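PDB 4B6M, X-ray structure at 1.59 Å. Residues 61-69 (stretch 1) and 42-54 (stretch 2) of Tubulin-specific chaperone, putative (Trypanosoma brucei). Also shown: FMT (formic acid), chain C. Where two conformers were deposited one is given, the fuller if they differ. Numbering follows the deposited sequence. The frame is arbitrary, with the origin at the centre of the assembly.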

# COMPACT_ATOMS: atom_id res chain seq x y z
N CYS A 61 5.11 1.24 -9.20
CA CYS A 61 5.24 -0.02 -8.49
C CYS A 61 5.37 -1.18 -9.47
O CYS A 61 4.85 -1.12 -10.58
CB CYS A 61 4.02 -0.25 -7.60
SG CYS A 61 4.14 -1.63 -6.44
N GLN A 62 6.05 -2.22 -9.04
CA GLN A 62 6.24 -3.37 -9.87
C GLN A 62 5.21 -4.47 -9.57
O GLN A 62 4.64 -4.52 -8.48
CB GLN A 62 7.69 -3.81 -9.76
CG GLN A 62 8.60 -2.67 -10.22
CD GLN A 62 10.04 -2.90 -9.89
OE1 GLN A 62 10.38 -3.87 -9.22
NE2 GLN A 62 10.92 -2.03 -10.39
N PRO A 63 4.91 -5.32 -10.56
CA PRO A 63 3.87 -6.33 -10.36
C PRO A 63 4.09 -7.19 -9.11
O PRO A 63 5.23 -7.57 -8.80
CB PRO A 63 3.93 -7.18 -11.64
CG PRO A 63 4.45 -6.22 -12.66
CD PRO A 63 5.48 -5.40 -11.92
N ASN A 64 3.00 -7.43 -8.39
CA ASN A 64 2.96 -8.25 -7.17
C ASN A 64 3.42 -7.54 -5.91
O ASN A 64 3.41 -8.19 -4.85
CB ASN A 64 3.67 -9.59 -7.34
CG ASN A 64 3.13 -10.36 -8.51
OD1 ASN A 64 1.94 -10.63 -8.56
ND2 ASN A 64 3.97 -10.61 -9.50
N TYR A 65 3.77 -6.26 -6.03
CA TYR A 65 4.22 -5.46 -4.86
C TYR A 65 3.26 -4.39 -4.44
O TYR A 65 3.53 -3.70 -3.44
CB TYR A 65 5.59 -4.79 -5.11
CG TYR A 65 6.63 -5.84 -5.18
CD1 TYR A 65 6.91 -6.46 -6.40
CD2 TYR A 65 7.31 -6.27 -4.03
CE1 TYR A 65 7.83 -7.49 -6.47
CE2 TYR A 65 8.23 -7.29 -4.10
CZ TYR A 65 8.49 -7.88 -5.34
OH TYR A 65 9.41 -8.89 -5.40
N GLY A 66 2.18 -4.22 -5.19
CA GLY A 66 1.29 -3.10 -4.96
C GLY A 66 -0.03 -3.51 -4.35
O GLY A 66 -0.64 -4.52 -4.73
N GLY A 67 -0.48 -2.73 -3.38
CA GLY A 67 -1.85 -2.91 -2.90
C GLY A 67 -2.55 -1.59 -2.71
O GLY A 67 -1.90 -0.58 -2.49
N PHE A 68 -3.87 -1.61 -2.82
CA PHE A 68 -4.69 -0.48 -2.38
C PHE A 68 -5.50 -1.00 -1.25
O PHE A 68 -6.25 -1.98 -1.41
CB PHE A 68 -5.64 0.01 -3.48
CG PHE A 68 -4.94 0.66 -4.63
CD1 PHE A 68 -4.63 2.03 -4.61
CD2 PHE A 68 -4.59 -0.10 -5.73
CE1 PHE A 68 -3.97 2.59 -5.66
CE2 PHE A 68 -3.92 0.47 -6.81
CZ PHE A 68 -3.62 1.83 -6.78
N LEU A 69 -5.33 -0.38 -0.10
CA LEU A 69 -5.99 -0.87 1.10
C LEU A 69 -6.79 0.23 1.72
O LEU A 69 -6.49 1.39 1.52
CB LEU A 69 -4.94 -1.29 2.15
CG LEU A 69 -3.99 -2.48 1.95
CD1 LEU A 69 -3.09 -2.38 0.73
CD2 LEU A 69 -3.10 -2.63 3.17
C FMT C . -3.56 -5.64 -1.22
O1 FMT C . -4.17 -5.69 -0.14
O2 FMT C . -2.49 -6.15 -1.46
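Stretch 2, residues 42-54: FDEPVGKGDGTVK

Stretch 2 lies mostly as loop against stretch 1 and runs antiparallel to it locally, where Gly49 pairs with Gly66; it has a short strand at Thr52 and Val53. A type II turn from Gln62 to Tyr65 leads stretch 1 into its strand, which begins at Gly66.

Backbone hydrogen bonds set the register. Gly66 and Gly49 form a single antiparallel bridge: Gly49 N donates to Gly66 O (2.8 Å) and Gly66 N to Gly49 O (3.0 Å). Gly49 O also accepts a weak bond from Asn64 N (3.0 Å). Farther along, Gly47 N reaches Asn64 O (2.9 Å) and Phe42 N reaches Tyr65 O (2.7 Å).

Glycine allows this closeness. A CB on Gly47 would clash with Gly66 O, and one on Gly66 with Gly51 N. Gly51, at phi 85° and psi 6°, has a conformation that itself calls for glycine. Next to it, Asp50 OD1 accepts bonds from Thr52 N (3.1 Å) and Thr52 OG1 (2.6 Å).

Rings supply the apolar contacts. Pro45 CB lies over one face of the Tyr65 ring, 3.6 Å from Tyr65 CZ; the aliphatic C-H bonds of proline suit an aromatic face, and Pro45 CB lies 4.0 Å from the ring centroid, a CH-pi contact. Phe68 CE2 meets Val53 CG2 at 3.8 Å, and Leu69 CD1 approaches Phe42 CZ at 4.1 Å.

Lys48 N donates to O2 of the bound formic acid (FMT), 3.0 Å away, which probably came from the crystallisation liquor, while the O of water 1 lies 2.8 Å from Lys48 O and 3.2 Å from Asn64 OD1, donating a hydrogen bond to each.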

# COMPACT_ATOMS: atom_id res chain seq x y z
N PHE A 42 4.76 -3.16 -1.07
CA PHE A 42 5.27 -4.14 -0.13
C PHE A 42 6.73 -4.47 -0.39
O PHE A 42 7.23 -4.32 -1.51
CB PHE A 42 4.40 -5.40 -0.18
CG PHE A 42 2.98 -5.14 0.23
CD1 PHE A 42 2.68 -4.97 1.57
CD2 PHE A 42 1.96 -5.03 -0.71
CE1 PHE A 42 1.39 -4.69 1.98
CE2 PHE A 42 0.65 -4.77 -0.30
CZ PHE A 42 0.37 -4.59 1.05
N ASP A 43 7.40 -4.91 0.68
CA ASP A 43 8.77 -5.34 0.56
C ASP A 43 8.90 -6.65 -0.20
O ASP A 43 9.86 -6.84 -0.95
CB ASP A 43 9.39 -5.50 1.94
CG ASP A 43 9.61 -4.19 2.66
OD1 ASP A 43 9.22 -3.11 2.17
OD2 ASP A 43 10.17 -4.24 3.77
N GLU A 44 7.91 -7.52 -0.02
CA GLU A 44 7.85 -8.86 -0.58
C GLU A 44 6.68 -8.91 -1.58
O GLU A 44 5.79 -8.06 -1.52
CB GLU A 44 7.68 -9.88 0.55
CG GLU A 44 8.83 -9.72 1.54
CD GLU A 44 9.06 -10.88 2.51
OE1 GLU A 44 8.51 -11.97 2.31
OE2 GLU A 44 9.85 -10.68 3.46
N PRO A 45 6.69 -9.88 -2.49
CA PRO A 45 5.66 -9.84 -3.53
C PRO A 45 4.31 -10.43 -3.06
O PRO A 45 3.81 -11.44 -3.59
CB PRO A 45 6.31 -10.62 -4.69
CG PRO A 45 7.31 -11.51 -4.01
CD PRO A 45 7.84 -10.71 -2.86
N VAL A 46 3.72 -9.73 -2.09
CA VAL A 46 2.48 -10.11 -1.42
C VAL A 46 1.32 -9.15 -1.74
O VAL A 46 0.25 -9.22 -1.14
CB VAL A 46 2.68 -10.25 0.12
CG1 VAL A 46 3.58 -11.45 0.44
CG2 VAL A 46 3.15 -8.93 0.76
N GLY A 47 1.55 -8.22 -2.66
CA GLY A 47 0.49 -7.30 -3.03
C GLY A 47 -0.46 -7.96 -4.03
O GLY A 47 -0.02 -8.69 -4.89
N LYS A 48 -1.75 -7.65 -3.94
CA LYS A 48 -2.71 -8.06 -4.94
C LYS A 48 -2.45 -7.48 -6.34
O LYS A 48 -2.96 -8.01 -7.32
CB LYS A 48 -4.11 -7.60 -4.50
CG LYS A 48 -4.63 -8.35 -3.29
CD LYS A 48 -4.91 -9.79 -3.68
CE LYS A 48 -5.37 -10.59 -2.48
NZ LYS A 48 -6.77 -10.23 -2.09
N GLY A 49 -1.73 -6.37 -6.45
CA GLY A 49 -1.57 -5.69 -7.73
C GLY A 49 -0.21 -5.08 -7.95
O GLY A 49 0.81 -5.56 -7.44
N ASP A 50 -0.20 -4.03 -8.78
CA ASP A 50 1.02 -3.40 -9.25
C ASP A 50 0.90 -1.88 -9.22
O ASP A 50 1.60 -1.20 -9.95
CB ASP A 50 1.31 -3.88 -10.68
CG ASP A 50 0.25 -3.43 -11.69
OD1 ASP A 50 -0.76 -2.85 -11.28
OD2 ASP A 50 0.46 -3.65 -12.90
N GLY A 51 0.00 -1.35 -8.39
CA GLY A 51 -0.14 0.12 -8.32
C GLY A 51 -1.06 0.74 -9.36
O GLY A 51 -1.21 1.98 -9.42
N THR A 52 -1.72 -0.10 -10.13
CA THR A 52 -2.69 0.37 -11.14
C THR A 52 -4.12 -0.03 -10.77
O THR A 52 -4.33 -0.93 -9.95
CB THR A 52 -2.37 -0.19 -12.53
OG1 THR A 52 -2.63 -1.60 -12.55
CG2 THR A 52 -0.93 0.06 -12.92
N VAL A 53 -5.09 0.66 -11.39
CA VAL A 53 -6.52 0.34 -11.29
C VAL A 53 -7.12 0.24 -12.69
O VAL A 53 -7.13 1.23 -13.44
CB VAL A 53 -7.33 1.39 -10.49
CG1 VAL A 53 -8.79 0.94 -10.42
CG2 VAL A 53 -6.76 1.54 -9.08
N LYS A 54 -7.60 -0.96 -13.04
CA LYS A 54 -8.04 -1.27 -14.42
C LYS A 54 -7.07 -0.74 -15.50
O LYS A 54 -7.49 -0.23 -16.55
CB LYS A 54 -9.46 -0.79 -14.65
CG LYS A 54 -10.51 -1.73 -14.10
CD LYS A 54 -11.90 -1.13 -14.21
CE LYS A 54 -12.17 -0.15 -13.08
NZ LYS A 54 -12.29 -0.84 -11.76
O HOH W 1 -1.01 -9.49 -8.66